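Local coordinates for protein folylpolyglutamate synthase (FolC) (Helicobacter pylori, PDB 6K8C) that probably adds glutamate to dihydropteroate and then, one residue after another, to tetrahydrofolates, using ATP to make dihydrofolate and folylpolyglutamates, at residues A[236-241]-A[283-288]; A[295-300]-A[324-329]; A[313-318]-A[378-383]. All blocks are in the same frame, centred on the assembly; numbering follows the deposited sequence.

Interaction 1 (A[236-241]-A[283-288])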
ATOM      1  N   LEU A 236      14.509  -5.927   9.171  1.00 35.88           N
ATOM      2  CA  LEU A 236      13.441  -5.482   8.277  1.00 36.76           C
ATOM      3  C   LEU A 236      13.732  -5.796   6.819  1.00 41.25           C
ATOM      4  O   LEU A 236      13.470  -4.959   5.952  1.00 40.70           O
ATOM      5  CB  LEU A 236      13.196  -3.986   8.466  1.00 36.04           C
ATOM      6  CG  LEU A 236      12.646  -3.513   9.813  1.00 41.07           C
ATOM      7  CD1 LEU A 236      12.725  -1.998   9.930  1.00 33.54           C
ATOM      8  CD2 LEU A 236      11.217  -3.994  10.019  1.00 37.70           C
ATOM      9  N   ALA A 237      14.252  -6.989   6.511  1.00 42.54           N
ATOM     10  CA  ALA A 237      14.462  -7.371   5.117  1.00 46.30           C
ATOM     11  C   ALA A 237      13.163  -7.424   4.327  1.00 34.91           C
ATOM     12  O   ALA A 237      13.203  -7.464   3.090  1.00 34.69           O
ATOM     13  CB  ALA A 237      15.164  -8.726   5.036  1.00 55.08           C
ATOM     14  N   ARG A 238      12.016  -7.430   5.012  1.00 38.31           N
ATOM     15  CA  ARG A 238      10.734  -7.436   4.319  1.00 31.95           C
ATOM     16  C   ARG A 238      10.566  -6.208   3.431  1.00 30.31           C
ATOM     17  O   ARG A 238       9.868  -6.266   2.412  1.00 33.71           O
ATOM     18  CB  ARG A 238       9.594  -7.524   5.340  1.00 31.42           C
ATOM     19  CG  ARG A 238       8.195  -7.406   4.753  1.00 33.52           C
ATOM     20  CD  ARG A 238       7.948  -8.534   3.776  1.00 35.41           C
ATOM     21  NE  ARG A 238       6.639  -8.471   3.128  1.00 34.90           N
ATOM     22  CZ  ARG A 238       6.328  -7.639   2.140  1.00 34.96           C
ATOM     23  NH1 ARG A 238       7.221  -6.763   1.689  1.00 37.19           N
ATOM     24  NH2 ARG A 238       5.119  -7.679   1.602  1.00 33.83           N
ATOM     25  N   PHE A 239      11.211  -5.098   3.779  1.00 30.49           N
ATOM     26  CA  PHE A 239      11.043  -3.842   3.062  1.00 34.72           C
ATOM     27  C   PHE A 239      12.338  -3.459   2.355  1.00 35.15           C
ATOM     28  O   PHE A 239      13.418  -3.527   2.949  1.00 36.82           O
ATOM     29  CB  PHE A 239      10.607  -2.735   4.019  1.00 31.16           C
ATOM     30  CG  PHE A 239       9.397  -3.090   4.830  1.00 31.16           C
ATOM     31  CD1 PHE A 239       8.141  -3.114   4.249  1.00 37.06           C
ATOM     32  CD2 PHE A 239       9.517  -3.413   6.171  1.00 34.40           C
ATOM     33  CE1 PHE A 239       7.018  -3.443   4.995  1.00 33.39           C
ATOM     34  CE2 PHE A 239       8.398  -3.747   6.922  1.00 45.06           C
ATOM     35  CZ  PHE A 239       7.149  -3.761   6.330  1.00 37.20           C
ATOM     36  N   LEU A 240      12.220  -3.067   1.087  1.00 32.29           N
ATOM     37  CA  LEU A 240      13.378  -2.624   0.319  1.00 35.46           C
ATOM     38  C   LEU A 240      14.018  -1.410   0.973  1.00 38.52           C
ATOM     39  O   LEU A 240      13.335  -0.440   1.314  1.00 30.40           O
ATOM     40  CB  LEU A 240      12.967  -2.282  -1.113  1.00 41.74           C
ATOM     41  CG  LEU A 240      12.896  -3.406  -2.145  1.00 57.14           C
ATOM     42  CD1 LEU A 240      12.306  -2.886  -3.450  1.00 62.49           C
ATOM     43  CD2 LEU A 240      14.275  -4.008  -2.374  1.00 46.55           C
ATOM     44  N   ALA A 241      15.340  -1.464   1.141  1.00 33.74           N
ATOM     45  CA  ALA A 241      16.052  -0.341   1.741  1.00 26.01           C
ATOM     46  C   ALA A 241      15.839   0.939   0.941  1.00 24.96           C
ATOM     47  O   ALA A 241      15.741   2.026   1.518  1.00 26.49           O
ATOM     48  CB  ALA A 241      17.544  -0.666   1.857  1.00 28.64           C
ATOM     49  N   LEU A 283       0.938 -17.281   9.378  1.00 27.95           N
ATOM     50  CA  LEU A 283       1.635 -16.079   8.956  1.00 25.59           C
ATOM     51  C   LEU A 283       0.983 -15.573   7.673  1.00 30.18           C
ATOM     52  O   LEU A 283       0.677 -16.361   6.774  1.00 29.76           O
ATOM     53  CB  LEU A 283       3.124 -16.385   8.738  1.00 29.99           C
ATOM     54  CG  LEU A 283       4.113 -15.281   8.355  1.00 36.70           C
ATOM     55  CD1 LEU A 283       4.299 -14.285   9.498  1.00 33.67           C
ATOM     56  CD2 LEU A 283       5.441 -15.913   7.971  1.00 36.76           C
ATOM     57  N   ILE A 284       0.753 -14.261   7.596  1.00 27.77           N
ATOM     58  CA  ILE A 284       0.029 -13.652   6.484  1.00 28.88           C
ATOM     59  C   ILE A 284       0.877 -12.535   5.886  1.00 28.24           C
ATOM     60  O   ILE A 284       1.461 -11.729   6.618  1.00 32.78           O
ATOM     61  CB  ILE A 284      -1.343 -13.101   6.930  1.00 35.87           C
ATOM     62  CG1 ILE A 284      -2.305 -14.247   7.239  1.00 40.39           C
ATOM     63  CG2 ILE A 284      -1.937 -12.205   5.856  1.00 34.09           C
ATOM     64  CD1 ILE A 284      -3.764 -13.820   7.281  1.00 47.76           C
ATOM     65  N   ASP A 285       0.929 -12.476   4.557  1.00 30.46           N
ATOM     66  CA  ASP A 285       1.672 -11.421   3.881  1.00 26.94           C
ATOM     67  C   ASP A 285       1.042 -11.156   2.524  1.00 26.28           C
ATOM     68  O   ASP A 285       0.794 -12.091   1.758  1.00 27.45           O
ATOM     69  CB  ASP A 285       3.151 -11.792   3.728  1.00 24.80           C
ATOM     70  CG  ASP A 285       3.999 -10.614   3.291  1.00 25.98           C
ATOM     71  OD1 ASP A 285       3.940 -10.258   2.095  1.00 30.29           O
ATOM     72  OD2 ASP A 285       4.711 -10.043   4.143  1.00 29.87           O
ATOM     73  N   VAL A 286       0.788  -9.873   2.232  1.00 25.31           N
ATOM     74  CA  VAL A 286       0.110  -9.490   0.999  1.00 25.93           C
ATOM     75  C   VAL A 286       1.060  -9.332  -0.181  1.00 31.83           C
ATOM     76  O   VAL A 286       0.616  -8.939  -1.267  1.00 34.27           O
ATOM     77  CB  VAL A 286      -0.668  -8.175   1.188  1.00 32.53           C
ATOM     78  CG1 VAL A 286      -1.764  -8.359   2.227  1.00 38.39           C
ATOM     79  CG2 VAL A 286       0.284  -7.055   1.601  1.00 36.45           C
ATOM     80  N   GLY A 287       2.344  -9.623  -0.008  1.00 31.64           N
ATOM     81  CA  GLY A 287       3.301  -9.380  -1.070  1.00 29.79           C
ATOM     82  C   GLY A 287       3.295 -10.445  -2.154  1.00 38.19           C
ATOM     83  O   GLY A 287       2.629 -11.476  -2.064  1.00 28.38           O
ATOM     84  N   HIS A 288       4.049 -10.165  -3.220  1.00 32.41           N
ATOM     85  CA  HIS A 288       4.387 -11.191  -4.212  1.00 32.29           C
ATOM     86  C   HIS A 288       5.603 -10.666  -4.976  1.00 35.49           C
ATOM     87  O   HIS A 288       5.464  -9.994  -6.000  1.00 39.01           O
ATOM     88  CB  HIS A 288       3.249 -11.522  -5.153  1.00 31.49           C
ATOM     89  CG  HIS A 288       3.489 -12.769  -5.949  1.00 38.46           C
ATOM     90  ND1 HIS A 288       4.385 -12.821  -6.995  1.00 48.13           N
ATOM     91  CD2 HIS A 288       2.986 -14.020  -5.822  1.00 41.50           C
ATOM     92  CE1 HIS A 288       4.408 -14.046  -7.491  1.00 43.98           C
ATOM     93  NE2 HIS A 288       3.568 -14.793  -6.797  1.00 35.59           N
TER
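Arg238 and Asp285 reach for each other from opposite directions and meet in a two-pronged, side-on salt bridge. NE of Arg238 donates to OD2 of Asp285 at 2.7 Å along an almost straight N-H...O line (174°). The second prong runs from Arg238 NH2 to Asp285 OD1, at 2.9 Å and more bent (146°). Both oxygens are met on their syn side, but the guanidinium and carboxylate planes are 36° apart, so the pair is twisted; NE keeps its partner in the guanidinium plane while NH2 has it tilted away. The NH2 corner also lies 3.7 Å from Gly287 CA.

Two backbone amides hold the carboxylate: Gly287 N meets Asp285 OD1 on its anti side at 2.7 Å, closing an Asx turn, and OD2 also accepts from Cys275 N. On the arginine side, CG is anti to the backbone N and sits 4.0 Å above the centre of the Phe239 ring, a CH-pi-like placement; the chain then bends at chi2. Arg238 itself belongs to a type I turn closed by Phe239 N to Leu236 O.

Bound citrate, probably from the crystallisation liquor, accepts a weak hydrogen bond from Arg238 NH1. The bridge ties the loop between helices 225-234 and 241-254, in the Mur ligase middle domain, to strand 282-285 of the glutamate ligase domain, with helix 290-303 alongside: Ser292 touches Arg238 and Leu296 touches Asp285.

Interaction 2 (A[295-300]-A[324-329])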
ATOM      1  N   ALA A 295      12.455 -12.677   2.356  1.00 31.61           N
ATOM      2  CA  ALA A 295      12.280 -12.239   3.737  1.00 36.07           C
ATOM      3  C   ALA A 295      11.318 -13.148   4.491  1.00 29.53           C
ATOM      4  O   ALA A 295      11.503 -13.404   5.688  1.00 31.69           O
ATOM      5  CB  ALA A 295      11.781 -10.797   3.766  1.00 34.69           C
ATOM      6  N   LEU A 296      10.280 -13.642   3.816  1.00 31.54           N
ATOM      7  CA  LEU A 296       9.342 -14.530   4.493  1.00 26.59           C
ATOM      8  C   LEU A 296       9.965 -15.896   4.751  1.00 31.44           C
ATOM      9  O   LEU A 296       9.704 -16.516   5.789  1.00 29.73           O
ATOM     10  CB  LEU A 296       8.063 -14.659   3.674  1.00 28.40           C
ATOM     11  CG  LEU A 296       7.209 -13.395   3.770  1.00 35.39           C
ATOM     12  CD1 LEU A 296       6.343 -13.262   2.553  1.00 31.54           C
ATOM     13  CD2 LEU A 296       6.360 -13.413   5.032  1.00 30.21           C
ATOM     14  N   LYS A 297      10.786 -16.382   3.820  1.00 28.73           N
ATOM     15  CA  LYS A 297      11.539 -17.604   4.075  1.00 26.34           C
ATOM     16  C   LYS A 297      12.359 -17.473   5.354  1.00 29.22           C
ATOM     17  O   LYS A 297      12.357 -18.371   6.204  1.00 31.13           O
ATOM     18  CB  LYS A 297      12.445 -17.923   2.883  1.00 27.28           C
ATOM     19  CG  LYS A 297      13.487 -19.001   3.175  1.00 27.48           C
ATOM     20  CD  LYS A 297      13.938 -19.716   1.895  1.00 36.88           C
ATOM     21  CE  LYS A 297      14.838 -18.838   1.030  1.00 35.62           C
ATOM     22  NZ  LYS A 297      15.354 -19.571  -0.181  1.00 25.99           N
ATOM     23  N   GLU A 298      13.057 -16.344   5.508  1.00 27.59           N
ATOM     24  CA  GLU A 298      13.861 -16.126   6.707  1.00 34.94           C
ATOM     25  C   GLU A 298      12.982 -16.039   7.948  1.00 38.29           C
ATOM     26  O   GLU A 298      13.339 -16.563   9.009  1.00 40.00           O
ATOM     27  CB  GLU A 298      14.700 -14.857   6.555  1.00 42.01           C
ATOM     28  CG  GLU A 298      15.904 -14.999   5.631  1.00 54.00           C
ATOM     29  CD  GLU A 298      16.567 -16.360   5.734  1.00 64.02           C
ATOM     30  OE1 GLU A 298      16.625 -17.077   4.708  1.00 56.73           O
ATOM     31  OE2 GLU A 298      17.035 -16.712   6.838  1.00 62.90           O
ATOM     32  N   GLU A 299      11.823 -15.387   7.833  1.00 38.60           N
ATOM     33  CA  GLU A 299      10.925 -15.290   8.978  1.00 36.55           C
ATOM     34  C   GLU A 299      10.276 -16.628   9.297  1.00 41.06           C
ATOM     35  O   GLU A 299      10.012 -16.922  10.468  1.00 42.95           O
ATOM     36  CB  GLU A 299       9.863 -14.225   8.723  1.00 42.58           C
ATOM     37  CG  GLU A 299      10.311 -12.840   9.152  1.00 67.89           C
ATOM     38  CD  GLU A 299      10.004 -12.553  10.607  1.00 63.71           C
ATOM     39  OE1 GLU A 299      10.932 -12.659  11.434  1.00 74.92           O
ATOM     40  OE2 GLU A 299       8.841 -12.227  10.927  1.00 72.16           O
ATOM     41  N   ILE A 300      10.017 -17.452   8.280  1.00 36.01           N
ATOM     42  CA  ILE A 300       9.526 -18.803   8.534  1.00 30.74           C
ATOM     43  C   ILE A 300      10.560 -19.608   9.313  1.00 40.53           C
ATOM     44  O   ILE A 300      10.220 -20.351  10.242  1.00 38.64           O
ATOM     45  CB  ILE A 300       9.156 -19.493   7.208  1.00 30.84           C
ATOM     46  CG1 ILE A 300       7.845 -18.926   6.649  1.00 31.58           C
ATOM     47  CG2 ILE A 300       9.033 -20.991   7.413  1.00 26.40           C
ATOM     48  CD1 ILE A 300       7.575 -19.357   5.212  1.00 29.86           C
ATOM     49  N   LEU A 324       7.989 -19.075  -5.919  1.00 27.52           N
ATOM     50  CA  LEU A 324       7.823 -20.410  -5.354  1.00 23.13           C
ATOM     51  C   LEU A 324       9.155 -21.141  -5.244  1.00 26.43           C
ATOM     52  O   LEU A 324       9.360 -21.930  -4.312  1.00 28.51           O
ATOM     53  CB  LEU A 324       6.833 -21.212  -6.198  1.00 27.19           C
ATOM     54  CG  LEU A 324       5.409 -20.642  -6.193  1.00 31.88           C
ATOM     55  CD1 LEU A 324       4.583 -21.215  -7.331  1.00 33.07           C
ATOM     56  CD2 LEU A 324       4.743 -20.910  -4.851  1.00 31.40           C
ATOM     57  N   GLU A 325      10.070 -20.912  -6.192  1.00 26.78           N
ATOM     58  CA  GLU A 325      11.396 -21.511  -6.087  1.00 28.85           C
ATOM     59  C   GLU A 325      12.138 -20.989  -4.862  1.00 23.50           C
ATOM     60  O   GLU A 325      12.828 -21.749  -4.170  1.00 26.48           O
ATOM     61  CB  GLU A 325      12.199 -21.239  -7.359  1.00 29.75           C
ATOM     62  CG  GLU A 325      13.540 -21.947  -7.393  1.00 32.62           C
ATOM     63  CD  GLU A 325      14.382 -21.545  -8.590  1.00 40.98           C
ATOM     64  OE1 GLU A 325      14.713 -20.344  -8.718  1.00 38.62           O
ATOM     65  OE2 GLU A 325      14.709 -22.432  -9.405  1.00 47.76           O
ATOM     66  N   ILE A 326      11.999 -19.696  -4.573  1.00 27.98           N
ATOM     67  CA  ILE A 326      12.635 -19.120  -3.389  1.00 26.86           C
ATOM     68  C   ILE A 326      12.045 -19.716  -2.115  1.00 28.56           C
ATOM     69  O   ILE A 326      12.770 -20.017  -1.157  1.00 26.09           O
ATOM     70  CB  ILE A 326      12.505 -17.584  -3.421  1.00 31.03           C
ATOM     71  CG1 ILE A 326      13.463 -16.996  -4.466  1.00 27.17           C
ATOM     72  CG2 ILE A 326      12.752 -16.981  -2.040  1.00 26.23           C
ATOM     73  CD1 ILE A 326      13.045 -15.628  -4.970  1.00 30.00           C
ATOM     74  N   LEU A 327      10.724 -19.914  -2.087  1.00 25.70           N
ATOM     75  CA  LEU A 327      10.077 -20.401  -0.875  1.00 26.56           C
ATOM     76  C   LEU A 327      10.216 -21.907  -0.702  1.00 28.44           C
ATOM     77  O   LEU A 327      10.161 -22.394   0.432  1.00 23.55           O
ATOM     78  CB  LEU A 327       8.594 -20.019  -0.873  1.00 25.78           C
ATOM     79  CG  LEU A 327       8.321 -18.525  -0.682  1.00 31.89           C
ATOM     80  CD1 LEU A 327       6.890 -18.171  -1.069  1.00 26.05           C
ATOM     81  CD2 LEU A 327       8.607 -18.143   0.760  1.00 28.85           C
ATOM     82  N   LYS A 328      10.401 -22.650  -1.794  1.00 26.36           N
ATOM     83  CA  LYS A 328      10.411 -24.111  -1.723  1.00 28.64           C
ATOM     84  C   LYS A 328      11.265 -24.696  -0.599  1.00 29.45           C
ATOM     85  O   LYS A 328      10.812 -25.665   0.033  1.00 30.84           O
ATOM     86  CB  LYS A 328      10.866 -24.698  -3.070  1.00 28.12           C
ATOM     87  CG  LYS A 328      10.862 -26.219  -3.071  1.00 32.13           C
ATOM     88  CD  LYS A 328      11.328 -26.804  -4.390  1.00 34.86           C
ATOM     89  CE  LYS A 328      11.419 -28.319  -4.285  1.00 42.58           C
ATOM     90  NZ  LYS A 328      12.011 -28.905  -5.515  1.00 49.95           N
ATOM     91  N   PRO A 329      12.470 -24.193  -0.298  1.00 28.12           N
ATOM     92  CA  PRO A 329      13.266 -24.819   0.774  1.00 31.05           C
ATOM     93  C   PRO A 329      12.581 -24.871   2.134  1.00 37.89           C
ATOM     94  O   PRO A 329      12.995 -25.676   2.975  1.00 30.99           O
ATOM     95  CB  PRO A 329      14.531 -23.952   0.820  1.00 32.81           C
ATOM     96  CG  PRO A 329      14.680 -23.466  -0.569  1.00 32.36           C
ATOM     97  CD  PRO A 329      13.272 -23.208  -1.049  1.00 27.73           C
TER
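Lys297 extends from helix 290-303 to the C-terminal end of helix 320-327, joining two helices of the alpha/beta glutamate ligase domain that are connected through strand 308-312. The approach is close: the CA atoms of Lys297 and Leu327 are 5.9 Å apart.

Along 324-329, Ile326 comes first and supplies the polar anchor. Its carbonyl O accepts from Lys297 NZ at 2.8 Å, with a C=O...N angle of 141° and the nitrogen in the carbonyl plane, on a lone pair. A carbonyl near the C-terminal end of a helix probably carries extra negative polarisation, consistent with its pairing with an ammonium group. The side chains of Lys297 and Ile326 cross at about a right angle, and CG2 of the isoleucine lies 4.1 Å from NZ.

Leu327 follows on the inner side. Its CG is anti to the carbonyl carbon (chi1 -70°), which carries CD2 up to the backbone of the other helix, 4.1 Å from Lys297 N; this side chain also packs on Tyr376 of strand 373-376, beneath both helices.

Pro329, in the 3-10 turn that follows, adds a contact to the ammonium end. The lysine chain, bent at chi3 (73°), places NZ 4.0 Å from Pro329 CG.

Interaction 3 (A[313-318]-A[378-383])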
ATOM      1  N   ASN A 313      -1.986 -17.951  -4.066  1.00 32.86           N
ATOM      2  CA  ASN A 313      -2.367 -17.724  -5.453  1.00 38.87           C
ATOM      3  C   ASN A 313      -1.675 -16.441  -5.892  1.00 33.29           C
ATOM      4  O   ASN A 313      -1.099 -15.721  -5.074  1.00 40.33           O
ATOM      5  CB  ASN A 313      -3.888 -17.640  -5.628  1.00 37.01           C
ATOM      6  CG  ASN A 313      -4.356 -18.254  -6.939  1.00 45.05           C
ATOM      7  OD1 ASN A 313      -3.592 -18.351  -7.901  1.00 39.64           O
ATOM      8  ND2 ASN A 313      -5.618 -18.664  -6.984  1.00 43.70           N
ATOM      9  N   CYS A 314      -1.722 -16.151  -7.190  1.00 38.20           N
ATOM     10  CA  CYS A 314      -1.072 -14.936  -7.666  1.00 47.17           C
ATOM     11  C   CYS A 314      -1.727 -14.459  -8.954  1.00 42.88           C
ATOM     12  O   CYS A 314      -2.474 -15.187  -9.611  1.00 46.03           O
ATOM     13  CB  CYS A 314       0.429 -15.153  -7.871  1.00 39.32           C
ATOM     14  SG  CYS A 314       0.839 -16.107  -9.337  1.00 50.22           S
ATOM     15  N   TYR A 315      -1.433 -13.210  -9.301  1.00 44.25           N
ATOM     16  CA  TYR A 315      -1.922 -12.618 -10.533  1.00 55.97           C
ATOM     17  C   TYR A 315      -1.090 -13.112 -11.716  1.00 61.06           C
ATOM     18  O   TYR A 315      -0.004 -13.680 -11.551  1.00 54.06           O
ATOM     19  CB  TYR A 315      -1.889 -11.089 -10.436  1.00 53.22           C
ATOM     20  CG  TYR A 315      -2.919 -10.524  -9.481  1.00 48.71           C
ATOM     21  CD1 TYR A 315      -4.276 -10.770  -9.665  1.00 49.81           C
ATOM     22  CD2 TYR A 315      -2.533  -9.753  -8.387  1.00 46.39           C
ATOM     23  CE1 TYR A 315      -5.222 -10.260  -8.793  1.00 48.26           C
ATOM     24  CE2 TYR A 315      -3.472  -9.238  -7.510  1.00 51.19           C
ATOM     25  CZ  TYR A 315      -4.813  -9.494  -7.717  1.00 45.11           C
ATOM     26  OH  TYR A 315      -5.747  -8.983  -6.843  1.00 48.47           O
ATOM     27  N   GLN A 316      -1.623 -12.897 -12.922  1.00 63.72           N
ATOM     28  CA  GLN A 316      -1.004 -13.438 -14.128  1.00 69.90           C
ATOM     29  C   GLN A 316       0.281 -12.715 -14.514  1.00 62.30           C
ATOM     30  O   GLN A 316       1.087 -13.265 -15.275  1.00 60.12           O
ATOM     31  CB  GLN A 316      -1.997 -13.373 -15.282  1.00 71.11           C
ATOM     32  CG  GLN A 316      -2.750 -14.661 -15.530  1.00 75.36           C
ATOM     33  CD  GLN A 316      -1.974 -15.602 -16.424  1.00 86.24           C
ATOM     34  OE1 GLN A 316      -1.886 -15.391 -17.635  1.00 90.30           O
ATOM     35  NE2 GLN A 316      -1.392 -16.640 -15.829  1.00 80.13           N
ATOM     36  N   ASP A 317       0.494 -11.508 -14.000  1.00 66.24           N
ATOM     37  CA  ASP A 317       1.623 -10.679 -14.392  1.00 67.03           C
ATOM     38  C   ASP A 317       2.863 -10.909 -13.537  1.00 74.52           C
ATOM     39  O   ASP A 317       3.892 -10.271 -13.786  1.00 74.25           O
ATOM     40  CB  ASP A 317       1.231  -9.201 -14.318  1.00 74.80           C
ATOM     41  CG  ASP A 317       0.391  -8.882 -13.086  1.00 74.49           C
ATOM     42  OD1 ASP A 317      -0.699  -9.481 -12.918  1.00 70.62           O
ATOM     43  OD2 ASP A 317       0.817  -8.026 -12.284  1.00 80.11           O
ATOM     44  N   LYS A 318       2.792 -11.780 -12.535  1.00 61.42           N
ATOM     45  CA  LYS A 318       3.871 -11.942 -11.575  1.00 64.93           C
ATOM     46  C   LYS A 318       4.702 -13.183 -11.883  1.00 57.44           C
ATOM     47  O   LYS A 318       4.243 -14.132 -12.524  1.00 56.07           O
ATOM     48  CB  LYS A 318       3.312 -12.017 -10.153  1.00 59.55           C
ATOM     49  CG  LYS A 318       2.590 -10.753  -9.715  1.00 61.65           C
ATOM     50  CD  LYS A 318       3.565  -9.654  -9.322  1.00 68.11           C
ATOM     51  CE  LYS A 318       3.002  -8.269  -9.614  1.00 77.12           C
ATOM     52  NZ  LYS A 318       3.035  -7.936 -11.066  1.00 78.69           N
ATOM     53  N   SER A 378      -1.046 -11.707  -2.503  1.00 31.44           N
ATOM     54  CA  SER A 378      -1.710 -10.464  -2.876  1.00 39.67           C
ATOM     55  C   SER A 378      -2.552 -10.007  -1.698  1.00 35.78           C
ATOM     56  O   SER A 378      -2.766 -10.750  -0.737  1.00 31.28           O
ATOM     57  CB  SER A 378      -2.601 -10.634  -4.107  1.00 40.59           C
ATOM     58  OG  SER A 378      -3.453 -11.768  -3.977  1.00 46.37           O
ATOM     59  N   PHE A 379      -3.018  -8.758  -1.779  1.00 35.43           N
ATOM     60  CA  PHE A 379      -4.075  -8.317  -0.879  1.00 42.85           C
ATOM     61  C   PHE A 379      -5.293  -9.212  -1.029  1.00 37.24           C
ATOM     62  O   PHE A 379      -5.952  -9.566  -0.044  1.00 41.44           O
ATOM     63  CB  PHE A 379      -4.456  -6.858  -1.165  1.00 37.16           C
ATOM     64  CG  PHE A 379      -3.602  -5.839  -0.452  1.00 37.74           C
ATOM     65  CD1 PHE A 379      -2.389  -5.443  -0.987  1.00 38.45           C
ATOM     66  CD2 PHE A 379      -4.025  -5.263   0.736  1.00 42.66           C
ATOM     67  CE1 PHE A 379      -1.606  -4.501  -0.354  1.00 43.53           C
ATOM     68  CE2 PHE A 379      -3.240  -4.313   1.382  1.00 41.23           C
ATOM     69  CZ  PHE A 379      -2.026  -3.935   0.831  1.00 43.17           C
ATOM     70  N   LEU A 380      -5.589  -9.613  -2.265  1.00 35.50           N
ATOM     71  CA  LEU A 380      -6.767 -10.431  -2.529  1.00 36.94           C
ATOM     72  C   LEU A 380      -6.656 -11.792  -1.854  1.00 46.70           C
ATOM     73  O   LEU A 380      -7.599 -12.251  -1.198  1.00 34.58           O
ATOM     74  CB  LEU A 380      -6.964 -10.592  -4.039  1.00 40.47           C
ATOM     75  CG  LEU A 380      -7.928 -11.672  -4.533  1.00 38.52           C
ATOM     76  CD1 LEU A 380      -9.344 -11.398  -4.048  1.00 59.13           C
ATOM     77  CD2 LEU A 380      -7.891 -11.768  -6.053  1.00 46.71           C
ATOM     78  N   VAL A 381      -5.504 -12.450  -2.001  1.00 35.48           N
ATOM     79  CA  VAL A 381      -5.317 -13.765  -1.395  1.00 34.29           C
ATOM     80  C   VAL A 381      -5.467 -13.683   0.119  1.00 35.35           C
ATOM     81  O   VAL A 381      -6.132 -14.522   0.739  1.00 37.11           O
ATOM     82  CB  VAL A 381      -3.949 -14.348  -1.795  1.00 31.37           C
ATOM     83  CG1 VAL A 381      -3.537 -15.451  -0.833  1.00 32.08           C
ATOM     84  CG2 VAL A 381      -3.993 -14.875  -3.218  1.00 38.25           C
ATOM     85  N   ALA A 382      -4.868 -12.662   0.738  1.00 29.79           N
ATOM     86  CA  ALA A 382      -4.916 -12.560   2.192  1.00 34.87           C
ATOM     87  C   ALA A 382      -6.318 -12.221   2.675  1.00 40.34           C
ATOM     88  O   ALA A 382      -6.794 -12.785   3.667  1.00 33.74           O
ATOM     89  CB  ALA A 382      -3.918 -11.514   2.682  1.00 32.67           C
ATOM     90  N   ASN A 383      -6.995 -11.299   1.987  1.00 34.34           N
ATOM     91  CA  ASN A 383      -8.331 -10.902   2.424  1.00 40.57           C
ATOM     92  C   ASN A 383      -9.345 -12.018   2.188  1.00 40.34           C
ATOM     93  O   ASN A 383     -10.241 -12.232   3.013  1.00 41.32           O
ATOM     94  CB  ASN A 383      -8.759  -9.619   1.715  1.00 34.09           C
ATOM     95  CG  ASN A 383     -10.201  -9.254   1.997  1.00 48.16           C
ATOM     96  OD1 ASN A 383     -11.093  -9.553   1.204  1.00 55.70           O
ATOM     97  ND2 ASN A 383     -10.439  -8.617   3.139  1.00 45.15           N
TER
HETATM   98  O   HOH W   1      -4.582  -7.600  -4.622  1.00 48.64           O
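Tyr315 lays the far end of its ring against Leu380 and Ser378, at the N-terminus of helix 379-390, where Ser378 is the N-cap. The two touches come from different parts of the tyrosine: OH is 3.5 Å from Leu380 CB, whereas CE2 is 3.8 Å from Ser378 CB. Leu380 CD2 adds an apolar contact to CE1 at 4.1 Å, oblique to the ring.

The cap itself is well formed. Ser378 OG, at chi1 49°, lies between the backbone N and the carbonyl carbon, and from there accepts from Val381 N at 2.9 Å (160°). The preceding amide, Leu380 N, is served by water: one molecule, in the plane of the Tyr315 ring at its edge, is 2.9 Å from OH and accepts from Leu380 N at a long 3.3 Å, linking the loop to the helix start.

Deeper in, Val381 packs on the loop just after strand 308-312. Its CG2, anti to the carbonyl carbon, is 3.7 Å from Asn313 CB. The Asn313 amide points elsewhere, with ND2 bonded to Leu337 O and OD1 accepting from Cys314 N. The contact thus seats the last helix of this alpha/beta domain against a loop at the C-terminal end of strand 308-312, in the interior of the sheet. The same valine methyl CG2 lies 3.5 Å from the buried Asn313 O, which has no hydrogen-bond partner in the model.

How the interactions relate
Interactions 1 and 2 come in series along the chain, as do 1 and 3, while the segments of 2 and 3 alternate. Interaction 1 joins the Mur ligase middle domain to the glutamate ligase domain; the other two lie around the six-stranded sheet of the C-terminal part. The centres of 1 and 2 are about 11 Å apart, and their residues touch, with Ala295 CB 3.6 Å from Arg238 CA. Strand 282-285 leads directly into helix 290-303. Interaction 3 lies about 14 Å from 1, centre to centre, and meets it through His288 against Cys314 and Val286 against Phe379. Interaction 1, the bridge between the domains, therefore touches both other contacts, which do not touch each other (centres about 17 Å apart, nearest atoms about 7 Å).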